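Local coordinates for protein TRAP-type transporter, periplasmic component (Cupriavidus necator, PDB 4P8B) that probably serves as the periplasmic solute-binding component of a TRAP transporter, and holds (S)-2-acetolactate in its ligand pocket, at residues Gly77-Glu82 against Thr98-Pro103; Lys174-Gly179 against Thr195-Ala200; Glu185-Leu190 against Trp237-Asp242. All blocks are in the same frame, centred on the assembly; numbering follows the deposited sequence.

Contact 1: residues Gly77-Glu82 against Thr98-Pro103. With X2X ((2S)-2-hydroxy-2-methyl-3-oxobutanoic acid), chain D.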
loop_
_atom_site.group_PDB
_atom_site.type_symbol
_atom_site.label_atom_id
_atom_site.label_comp_id
_atom_site.label_asym_id
_atom_site.label_seq_id
_atom_site.Cartn_x
_atom_site.Cartn_y
_atom_site.Cartn_z
ATOM N N GLY A 77 5.124 -14.741 6.759
ATOM C CA GLY A 77 4.417 -14.281 5.572
ATOM C C GLY A 77 3.030 -13.713 5.799
ATOM O O GLY A 77 2.400 -13.251 4.853
ATOM N N ASP A 78 2.554 -13.751 7.043
ATOM C CA ASP A 78 1.176 -13.370 7.344
ATOM C C ASP A 78 1.114 -11.860 7.570
ATOM O O ASP A 78 1.065 -11.356 8.702
ATOM C CB ASP A 78 0.723 -14.144 8.565
ATOM C CG ASP A 78 -0.770 -14.082 8.804
ATOM O OD1 ASP A 78 -1.460 -13.324 8.104
ATOM O OD2 ASP A 78 -1.232 -14.811 9.724
ATOM N N GLN A 79 1.111 -11.112 6.476
ATOM C CA GLN A 79 1.287 -9.672 6.532
ATOM C C GLN A 79 0.160 -8.958 7.259
ATOM O O GLN A 79 0.344 -7.830 7.746
ATOM C CB GLN A 79 1.451 -9.128 5.108
ATOM C CG GLN A 79 0.212 -9.301 4.213
ATOM C CD GLN A 79 0.550 -9.285 2.759
ATOM O OE1 GLN A 79 1.236 -10.163 2.288
ATOM N NE2 GLN A 79 0.065 -8.287 2.045
ATOM N N THR A 80 -0.987 -9.611 7.375
ATOM C CA THR A 80 -2.120 -8.969 8.022
ATOM C C THR A 80 -2.082 -9.127 9.531
ATOM O O THR A 80 -3.023 -8.710 10.204
ATOM C CB THR A 80 -3.490 -9.417 7.455
ATOM O OG1 THR A 80 -3.614 -10.841 7.498
ATOM C CG2 THR A 80 -3.670 -8.943 6.011
ATOM N N ARG A 81 -0.991 -9.658 10.080
ATOM C CA ARG A 81 -0.750 -9.514 11.506
ATOM C C ARG A 81 0.637 -8.948 11.797
ATOM O O ARG A 81 1.143 -9.061 12.912
ATOM C CB ARG A 81 -0.963 -10.830 12.248
ATOM C CG ARG A 81 -0.023 -11.943 11.822
ATOM C CD ARG A 81 -0.349 -13.215 12.596
ATOM N NE ARG A 81 0.442 -14.352 12.142
ATOM C CZ ARG A 81 1.655 -14.655 12.583
ATOM N NH1 ARG A 81 2.234 -13.932 13.530
ATOM N NH2 ARG A 81 2.285 -15.728 12.101
ATOM N N GLU A 82 1.242 -8.317 10.803
ATOM C CA GLU A 82 2.492 -7.606 10.992
ATOM C C GLU A 82 2.372 -6.496 12.052
ATOM O O GLU A 82 3.282 -6.317 12.865
ATOM C CB GLU A 82 2.949 -6.997 9.668
ATOM C CG GLU A 82 4.356 -6.428 9.699
ATOM C CD GLU A 82 4.711 -5.602 8.459
ATOM O OE1 GLU A 82 3.885 -4.747 8.054
ATOM O OE2 GLU A 82 5.783 -5.788 7.865
ATOM N N THR A 98 -0.567 0.529 4.502
ATOM C CA THR A 98 -1.774 0.785 5.268
ATOM C C THR A 98 -2.804 -0.347 5.145
ATOM O O THR A 98 -3.587 -0.563 6.077
ATOM C CB THR A 98 -2.400 2.135 4.894
ATOM O OG1 THR A 98 -2.690 2.155 3.495
ATOM C CG2 THR A 98 -1.447 3.286 5.230
ATOM N N ILE A 99 -2.812 -1.054 4.016
ATOM C CA ILE A 99 -3.750 -2.138 3.843
ATOM C C ILE A 99 -3.504 -3.243 4.881
ATOM O O ILE A 99 -4.426 -3.781 5.491
ATOM C CB ILE A 99 -3.657 -2.722 2.423
ATOM C CG1 ILE A 99 -4.203 -1.710 1.417
ATOM C CG2 ILE A 99 -4.453 -4.030 2.345
ATOM C CD1 ILE A 99 -3.978 -2.122 -0.023
ATOM N N ASN A 100 -2.239 -3.567 5.099
ATOM C CA ASN A 100 -1.898 -4.720 5.919
ATOM C C ASN A 100 -2.155 -4.496 7.393
ATOM O O ASN A 100 -2.385 -5.455 8.132
ATOM C CB ASN A 100 -0.442 -5.093 5.704
ATOM C CG ASN A 100 -0.183 -5.605 4.311
ATOM O OD1 ASN A 100 -1.087 -6.135 3.644
ATOM N ND2 ASN A 100 1.012 -5.369 3.815
ATOM N N TRP A 101 -2.159 -3.234 7.805
ATOM C CA TRP A 101 -2.374 -2.881 9.208
ATOM C C TRP A 101 -3.823 -2.476 9.494
ATOM O O TRP A 101 -4.209 -2.238 10.644
ATOM C CB TRP A 101 -1.444 -1.741 9.623
ATOM C CG TRP A 101 0.020 -2.014 9.506
ATOM C CD1 TRP A 101 0.656 -3.228 9.286
ATOM C CD2 TRP A 101 1.049 -1.032 9.577
ATOM N NE1 TRP A 101 2.019 -3.029 9.229
ATOM C CE2 TRP A 101 2.285 -1.696 9.420
ATOM C CE3 TRP A 101 1.044 0.349 9.798
ATOM C CZ2 TRP A 101 3.490 -1.012 9.433
ATOM C CZ3 TRP A 101 2.241 1.020 9.816
ATOM C CH2 TRP A 101 3.457 0.336 9.634
ATOM N N SER A 102 -4.623 -2.363 8.445
ATOM C CA SER A 102 -6.022 -2.007 8.617
ATOM C C SER A 102 -6.803 -2.936 9.558
ATOM O O SER A 102 -7.658 -2.450 10.278
ATOM C CB SER A 102 -6.721 -1.943 7.254
ATOM O OG SER A 102 -6.280 -0.821 6.522
ATOM N N PRO A 103 -6.515 -4.257 9.572
ATOM C CA PRO A 103 -7.289 -5.088 10.512
ATOM C C PRO A 103 -7.140 -4.667 11.972
ATOM O O PRO A 103 -8.087 -4.839 12.746
ATOM C CB PRO A 103 -6.731 -6.502 10.276
ATOM C CG PRO A 103 -6.238 -6.461 8.890
ATOM C CD PRO A 103 -5.674 -5.088 8.687
HETATM O OAD X2X D . -0.023 -7.924 -0.872
HETATM C CAH X2X D . 0.061 -6.970 -1.711
HETATM O OAE X2X D . -0.659 -6.943 -2.752
HETATM C CAI X2X D . 1.012 -5.843 -1.475
HETATM C CAB X2X D . 2.422 -6.373 -1.625
HETATM O OAF X2X D . 0.704 -4.743 -2.283
HETATM C CAG X2X D . 0.759 -5.407 -0.068
HETATM O OAC X2X D . 1.493 -5.789 0.842
HETATM C CAA X2X D . -0.407 -4.531 0.242
HETATM O O HOH W 1 3.086 -4.141 5.495
#
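The backbones of Gly-77-Glu-82 and Thr-98-Pro-103 come closest at Thr-80 and Asn-100, whose CA atoms lie 4.7 Å apart, and there Thr-80 CA directs a CA-H...O contact at Asn-100 O. Two side-chain hydrogen bonds join the segments. Gln-79 NE2 donates to Asn-100 OD1 over 2.9 Å at an N-H...O angle of 162°; the acceptor lies near the plane of the Gln-79 amide, while the two amide planes stand 81° apart. The same NE2 gives a bond to X2X OAD, 2.9 Å away, and Asn-100 ND2 reaches X2X OAC at 3.0 Å, so each amide nitrogen serves one oxygen of the ligand. Gln-79 OE1 is taken by the backbone N of Trp-199, consistent with NE2, not OE1, being the end turned to the ligand. In the second, Trp-101 NE1 donates to Glu-82 OE1 over 2.8 Å, meeting the carboxylate on its anti side. Glu-82 OE2 is hydrogen-bonded to Ser-36 OG. A water bonded to both Glu-82 OE1 and Asn-100 ND2 links the two pairs. Pro-103 CG packs at 4.1 Å from Thr-80 O. The chain of donors and acceptors is consistent with amides held in place for the ligand: Asn-100 OD1 accepts one N-H of Gln-79 NE2, and the water accepts one from Asn-100 ND2, leaving the second N-H of each nitrogen for X2X.

Contact 2: residues Lys174-Gly179 against Thr195-Ala200. With X2X ((2S)-2-hydroxy-2-methyl-3-oxobutanoic acid), chain D.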
loop_
_atom_site.group_PDB
_atom_site.type_symbol
_atom_site.label_atom_id
_atom_site.label_comp_id
_atom_site.label_asym_id
_atom_site.label_seq_id
_atom_site.Cartn_x
_atom_site.Cartn_y
_atom_site.Cartn_z
ATOM N N LYS A 174 -12.474 -14.392 -10.255
ATOM C CA LYS A 174 -11.799 -14.793 -9.030
ATOM C C LYS A 174 -10.583 -13.910 -8.842
ATOM O O LYS A 174 -9.528 -14.125 -9.421
ATOM C CB LYS A 174 -11.381 -16.258 -9.105
ATOM C CG LYS A 174 -12.541 -17.214 -9.251
ATOM C CD LYS A 174 -12.040 -18.671 -9.319
ATOM C CE LYS A 174 -13.176 -19.661 -9.520
ATOM N NZ LYS A 174 -13.900 -19.458 -10.805
ATOM N N LEU A 175 -10.745 -12.865 -8.058
ATOM C CA LEU A 175 -9.691 -11.878 -7.905
ATOM C C LEU A 175 -9.068 -12.000 -6.531
ATOM O O LEU A 175 -9.764 -12.040 -5.532
ATOM C CB LEU A 175 -10.243 -10.472 -8.109
ATOM C CG LEU A 175 -10.690 -10.226 -9.556
ATOM C CD1 LEU A 175 -11.364 -8.863 -9.654
ATOM C CD2 LEU A 175 -9.512 -10.335 -10.522
ATOM N N ARG A 176 -7.751 -12.115 -6.486
ATOM C CA ARG A 176 -7.070 -12.071 -5.204
ATOM C C ARG A 176 -7.066 -10.660 -4.647
ATOM O O ARG A 176 -6.784 -9.707 -5.364
ATOM C CB ARG A 176 -5.638 -12.586 -5.353
ATOM C CG ARG A 176 -4.800 -12.530 -4.073
ATOM C CD ARG A 176 -4.070 -11.212 -4.001
ATOM N NE ARG A 176 -3.288 -11.095 -2.776
ATOM C CZ ARG A 176 -2.470 -10.081 -2.525
ATOM N NH1 ARG A 176 -2.310 -9.102 -3.394
ATOM N NH2 ARG A 176 -1.792 -10.066 -1.381
ATOM N N VAL A 177 -7.319 -10.570 -3.336
ATOM C CA VAL A 177 -7.161 -9.346 -2.565
ATOM C C VAL A 177 -6.367 -9.684 -1.301
ATOM O O VAL A 177 -6.183 -10.860 -0.961
ATOM C CB VAL A 177 -8.533 -8.694 -2.227
ATOM C CG1 VAL A 177 -9.262 -8.262 -3.516
ATOM C CG2 VAL A 177 -9.390 -9.608 -1.388
ATOM N N VAL A 178 -5.915 -8.664 -0.585
ATOM C CA VAL A 178 -5.300 -8.862 0.716
ATOM C C VAL A 178 -6.418 -9.153 1.693
ATOM O O VAL A 178 -7.555 -8.706 1.481
ATOM C CB VAL A 178 -4.548 -7.590 1.148
ATOM C CG1 VAL A 178 -3.971 -7.754 2.539
ATOM C CG2 VAL A 178 -3.457 -7.258 0.148
ATOM N N GLY A 179 -6.114 -9.833 2.792
ATOM C CA GLY A 179 -7.112 -10.158 3.798
ATOM C C GLY A 179 -7.539 -9.012 4.696
ATOM O O GLY A 179 -7.352 -9.069 5.905
ATOM N N THR A 195 -10.983 -13.456 -3.247
ATOM C CA THR A 195 -10.419 -14.327 -2.238
ATOM C C THR A 195 -9.224 -13.621 -1.632
ATOM O O THR A 195 -8.441 -12.961 -2.324
ATOM C CB THR A 195 -10.004 -15.684 -2.808
ATOM O OG1 THR A 195 -9.275 -15.492 -4.024
ATOM C CG2 THR A 195 -11.231 -16.538 -3.086
ATOM N N GLN A 196 -9.128 -13.705 -0.320
ATOM C CA GLN A 196 -8.033 -13.075 0.386
ATOM C C GLN A 196 -6.856 -14.005 0.566
ATOM O O GLN A 196 -7.000 -15.180 0.910
ATOM C CB GLN A 196 -8.484 -12.521 1.731
ATOM C CG GLN A 196 -9.123 -13.483 2.680
ATOM C CD GLN A 196 -9.775 -12.736 3.821
ATOM O OE1 GLN A 196 -10.692 -11.940 3.608
ATOM N NE2 GLN A 196 -9.280 -12.949 5.032
HETATM N N MSE A 197 -5.677 -13.467 0.293
HETATM C CA MSE A 197 -4.457 -14.179 0.638
HETATM C C MSE A 197 -3.254 -13.259 0.635
HETATM O O MSE A 197 -3.282 -12.177 0.065
HETATM C CB MSE A 197 -4.226 -15.357 -0.299
HETATM C CG MSE A 197 -3.894 -14.942 -1.686
HETATM SE SE MSE A 197 -4.062 -16.392 -3.010
HETATM C CE MSE A 197 -5.958 -16.506 -3.058
ATOM N N SER A 198 -2.218 -13.687 1.353
ATOM C CA SER A 198 -0.983 -12.932 1.435
ATOM C C SER A 198 -0.320 -12.763 0.091
ATOM O O SER A 198 -0.616 -13.486 -0.874
ATOM C CB SER A 198 0.004 -13.642 2.351
ATOM O OG SER A 198 0.419 -14.860 1.734
ATOM N N TRP A 199 0.606 -11.820 0.010
ATOM C CA TRP A 199 1.369 -11.604 -1.201
ATOM C C TRP A 199 2.114 -12.905 -1.579
ATOM O O TRP A 199 2.133 -13.292 -2.746
ATOM C CB TRP A 199 2.350 -10.453 -1.006
ATOM C CG TRP A 199 3.343 -10.297 -2.112
ATOM C CD1 TRP A 199 4.678 -10.538 -2.043
ATOM C CD2 TRP A 199 3.072 -9.914 -3.457
ATOM N NE1 TRP A 199 5.262 -10.303 -3.260
ATOM C CE2 TRP A 199 4.297 -9.921 -4.148
ATOM C CE3 TRP A 199 1.911 -9.569 -4.145
ATOM C CZ2 TRP A 199 4.398 -9.567 -5.491
ATOM C CZ3 TRP A 199 2.010 -9.227 -5.498
ATOM C CH2 TRP A 199 3.252 -9.240 -6.148
ATOM N N ALA A 200 2.677 -13.610 -0.605
ATOM C CA ALA A 200 3.359 -14.867 -0.925
ATOM C C ALA A 200 2.379 -15.849 -1.579
ATOM O O ALA A 200 2.675 -16.513 -2.595
ATOM C CB ALA A 200 3.977 -15.488 0.324
HETATM O OAD X2X D . -0.023 -7.924 -0.872
HETATM C CAH X2X D . 0.061 -6.970 -1.711
HETATM O OAE X2X D . -0.659 -6.943 -2.752
HETATM C CAI X2X D . 1.012 -5.843 -1.475
HETATM C CAB X2X D . 2.422 -6.373 -1.625
HETATM O OAF X2X D . 0.704 -4.743 -2.283
HETATM C CAG X2X D . 0.759 -5.407 -0.068
HETATM O OAC X2X D . 1.493 -5.789 0.842
HETATM C CAA X2X D . -0.407 -4.531 0.242
#
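Met-197 O, the main-chain oxygen of a selenomethionine, is gripped side-on by two nitrogens of Arg-176: NE and NH2 each donate to Met-197 O over 3.0 Å. The oxygen sits at the edge of the guanidinium, in its plane, and the bonds are bent, with N-H...O angles of 142° and 144°, as expected when two donors converge on one atom. The outer edge of the group meets the ligand carboxylate almost straight on: Arg-176 NH1 reaches X2X OAE at 2.8 Å and Arg-176 NH2 reaches X2X OAD at the same distance, giving a paired, bidentate arrangement. Arg-176 CG is anti to the backbone N (chi1 177°), which sets it 3.5 Å from Met-197 CG. Val-178 N lies over the centre of one guanidinium face. Beside the carboxylate, the Trp-199 ring offers a face to the methyl CAB of X2X, which sits offset toward the rim, and Val-178 CG2 packs against X2X OAD. The backbones pair in parallel register: Thr-195 N donates to Leu-175 O, Val-177 N to Thr-195 O over 2.8 Å, and Met-197 N to Val-177 O. Where the strands end, Gln-196 CB rests 3.4 Å from Gly-179 CA. Ser-198 caps the following helix through Asp-201 N. The pairing closes a beta-alpha-beta unit of strand 174-177, helix 181-189 and strand 193-196, with the arginine that binds the carboxylate, a characteristic feature of TRAP solute-binding proteins, projecting into the ligand pocket.

Contact 3: residues Glu185-Leu190 against Trp237-Asp242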
loop_
_atom_site.group_PDB
_atom_site.type_symbol
_atom_site.label_atom_id
_atom_site.label_comp_id
_atom_site.label_asym_id
_atom_site.label_seq_id
_atom_site.Cartn_x
_atom_site.Cartn_y
_atom_site.Cartn_z
ATOM N N GLU A 185 -15.699 -6.678 0.385
ATOM C CA GLU A 185 -16.960 -5.978 0.157
ATOM C C GLU A 185 -16.941 -5.153 -1.129
ATOM O O GLU A 185 -17.936 -5.136 -1.871
ATOM C CB GLU A 185 -17.307 -5.106 1.367
ATOM C CG GLU A 185 -17.643 -5.952 2.581
ATOM C CD GLU A 185 -18.069 -5.131 3.780
ATOM O OE1 GLU A 185 -18.663 -4.050 3.591
ATOM O OE2 GLU A 185 -17.814 -5.569 4.921
ATOM N N THR A 186 -15.830 -4.484 -1.418
ATOM C CA THR A 186 -15.738 -3.704 -2.646
ATOM C C THR A 186 -15.911 -4.597 -3.861
ATOM O O THR A 186 -16.676 -4.281 -4.776
ATOM C CB THR A 186 -14.407 -2.969 -2.722
ATOM O OG1 THR A 186 -14.393 -1.981 -1.683
ATOM C CG2 THR A 186 -14.201 -2.302 -4.076
ATOM N N PHE A 187 -15.185 -5.707 -3.900
ATOM C CA PHE A 187 -15.275 -6.582 -5.068
ATOM C C PHE A 187 -16.591 -7.355 -5.129
ATOM O O PHE A 187 -17.093 -7.630 -6.230
ATOM C CB PHE A 187 -14.035 -7.472 -5.169
ATOM C CG PHE A 187 -12.854 -6.743 -5.740
ATOM C CD1 PHE A 187 -12.731 -6.580 -7.106
ATOM C CD2 PHE A 187 -11.889 -6.181 -4.915
ATOM C CE1 PHE A 187 -11.687 -5.864 -7.649
ATOM C CE2 PHE A 187 -10.841 -5.474 -5.455
ATOM C CZ PHE A 187 -10.735 -5.324 -6.812
ATOM N N ASN A 188 -17.189 -7.678 -3.986
ATOM C CA ASN A 188 -18.541 -8.250 -3.982
ATOM C C ASN A 188 -19.542 -7.289 -4.634
ATOM O O ASN A 188 -20.426 -7.718 -5.365
ATOM C CB ASN A 188 -19.037 -8.567 -2.563
ATOM C CG ASN A 188 -18.355 -9.758 -1.938
ATOM O OD1 ASN A 188 -17.675 -10.525 -2.601
ATOM N ND2 ASN A 188 -18.562 -9.930 -0.642
ATOM N N ALA A 189 -19.417 -5.995 -4.352
ATOM C CA ALA A 189 -20.329 -4.999 -4.925
ATOM C C ALA A 189 -20.197 -4.927 -6.435
ATOM O O ALA A 189 -21.128 -4.509 -7.118
ATOM C CB ALA A 189 -20.057 -3.632 -4.318
ATOM N N LEU A 190 -19.033 -5.305 -6.947
ATOM C CA LEU A 190 -18.755 -5.307 -8.380
ATOM C C LEU A 190 -19.083 -6.655 -9.028
ATOM O O LEU A 190 -18.816 -6.854 -10.211
ATOM C CB LEU A 190 -17.294 -4.929 -8.639
ATOM C CG LEU A 190 -16.936 -3.519 -8.175
ATOM C CD1 LEU A 190 -15.443 -3.263 -8.215
ATOM C CD2 LEU A 190 -17.674 -2.521 -9.027
ATOM N N TRP A 237 -7.899 1.871 -13.325
ATOM C CA TRP A 237 -9.031 2.538 -12.675
ATOM C C TRP A 237 -8.685 3.360 -11.440
ATOM O O TRP A 237 -9.503 4.169 -11.018
ATOM C CB TRP A 237 -10.081 1.512 -12.328
ATOM C CG TRP A 237 -9.710 0.452 -11.311
ATOM C CD1 TRP A 237 -8.470 0.168 -10.787
ATOM C CD2 TRP A 237 -10.613 -0.467 -10.707
ATOM N NE1 TRP A 237 -8.569 -0.884 -9.915
ATOM C CE2 TRP A 237 -9.871 -1.287 -9.833
ATOM C CE3 TRP A 237 -11.993 -0.691 -10.838
ATOM C CZ2 TRP A 237 -10.469 -2.275 -9.071
ATOM C CZ3 TRP A 237 -12.577 -1.671 -10.087
ATOM C CH2 TRP A 237 -11.813 -2.465 -9.216
ATOM N N GLY A 238 -7.501 3.198 -10.871
ATOM C CA GLY A 238 -7.089 4.002 -9.734
ATOM C C GLY A 238 -8.031 3.916 -8.553
ATOM O O GLY A 238 -8.192 4.927 -7.839
ATOM N N TYR A 239 -8.651 2.774 -8.277
ATOM C CA TYR A 239 -9.757 2.741 -7.323
ATOM C C TYR A 239 -9.316 3.102 -5.904
ATOM O O TYR A 239 -10.070 3.762 -5.171
ATOM C CB TYR A 239 -10.558 1.435 -7.348
ATOM C CG TYR A 239 -9.974 0.223 -6.624
ATOM C CD1 TYR A 239 -8.657 -0.226 -6.836
ATOM C CD2 TYR A 239 -10.775 -0.514 -5.789
ATOM C CE1 TYR A 239 -8.178 -1.358 -6.186
ATOM C CE2 TYR A 239 -10.322 -1.653 -5.164
ATOM C CZ TYR A 239 -9.015 -2.071 -5.363
ATOM O OH TYR A 239 -8.599 -3.203 -4.710
ATOM N N VAL A 240 -8.108 2.688 -5.509
ATOM C CA VAL A 240 -7.528 3.069 -4.228
ATOM C C VAL A 240 -6.028 3.216 -4.433
ATOM O O VAL A 240 -5.487 2.799 -5.456
ATOM C CB VAL A 240 -7.737 1.978 -3.147
ATOM C CG1 VAL A 240 -9.202 1.675 -2.937
ATOM C CG2 VAL A 240 -6.960 0.713 -3.483
ATOM N N ALA A 241 -5.347 3.767 -3.441
ATOM C CA ALA A 241 -3.893 3.740 -3.408
ATOM C C ALA A 241 -3.462 3.493 -1.981
ATOM O O ALA A 241 -3.994 4.123 -1.070
ATOM C CB ALA A 241 -3.282 5.018 -3.920
ATOM N N ASP A 242 -2.486 2.615 -1.775
ATOM C CA ASP A 242 -1.943 2.409 -0.448
ATOM C C ASP A 242 -0.632 3.157 -0.273
ATOM O O ASP A 242 0.356 2.867 -0.981
ATOM C CB ASP A 242 -1.829 0.909 -0.030
ATOM C CG ASP A 242 -1.008 0.034 -0.967
ATOM O OD1 ASP A 242 -1.149 0.122 -2.209
ATOM O OD2 ASP A 242 -0.288 -0.855 -0.434
#
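The Tyr-239 ring has Trp-237 CZ2 over the centre of one face and Val-240 CG2 toward the rim of the opposite one, while Thr-186 CG2 touches its edge at Tyr-239 CE2. One face of the indole of Trp-237 is covered over its centre by Tyr-239 CB, and Phe-187 and Leu-190 come to the indole edge. There Phe-187 CE1 stands 3.7 Å from Trp-237 CH2, the two ring planes making 47°. Leu-190 and Trp-237 meet tip to tip, Leu-190 CD1 standing 3.8 Å from Trp-237 CZ3. Tyr-239 OH lies at the edge of the Phe-187 ring, 3.3 Å from Phe-187 CE2, and the planes of these two rings are 70° apart. The polar ends are satisfied outside the two segments: Tyr-239 OH bonds Glu-215 OE1 and Trp-237 NE1 bonds the carbonyl of Arg-155, a ligand-binding residue. Phe-312 meets the indole edge-to-face. The result is a buried aromatic cluster that packs helix 181-189 against the loop entering strand 241-249, whose Asp-242 lines the ligand pocket.

Along the chain, contact 1 closes before the others open, whereas contacts 2 and 3 interleave: strand 174-177, helix 181-189 and strand 193-196 run in succession, so contact 3 uses the helix whose flanking strands pair in contact 2. Their centres lie about 13 Å apart, and Phe-187 packs on Leu-175 and Val-177. Contact 1, about 12 Å from contact 2 between centres, adjoins it beside X2X, which both touch, and Gln-79 meets Trp-199 directly. Contacts 1 and 3 are about 18 Å apart but meet where Asp-242 packs on Thr-98 and Ile-99; strand 241-249 is antiparallel to 93-97 in the five-stranded sheet. The layout is consistent with a ligand clasped between two lobes, as in periplasmic binding proteins.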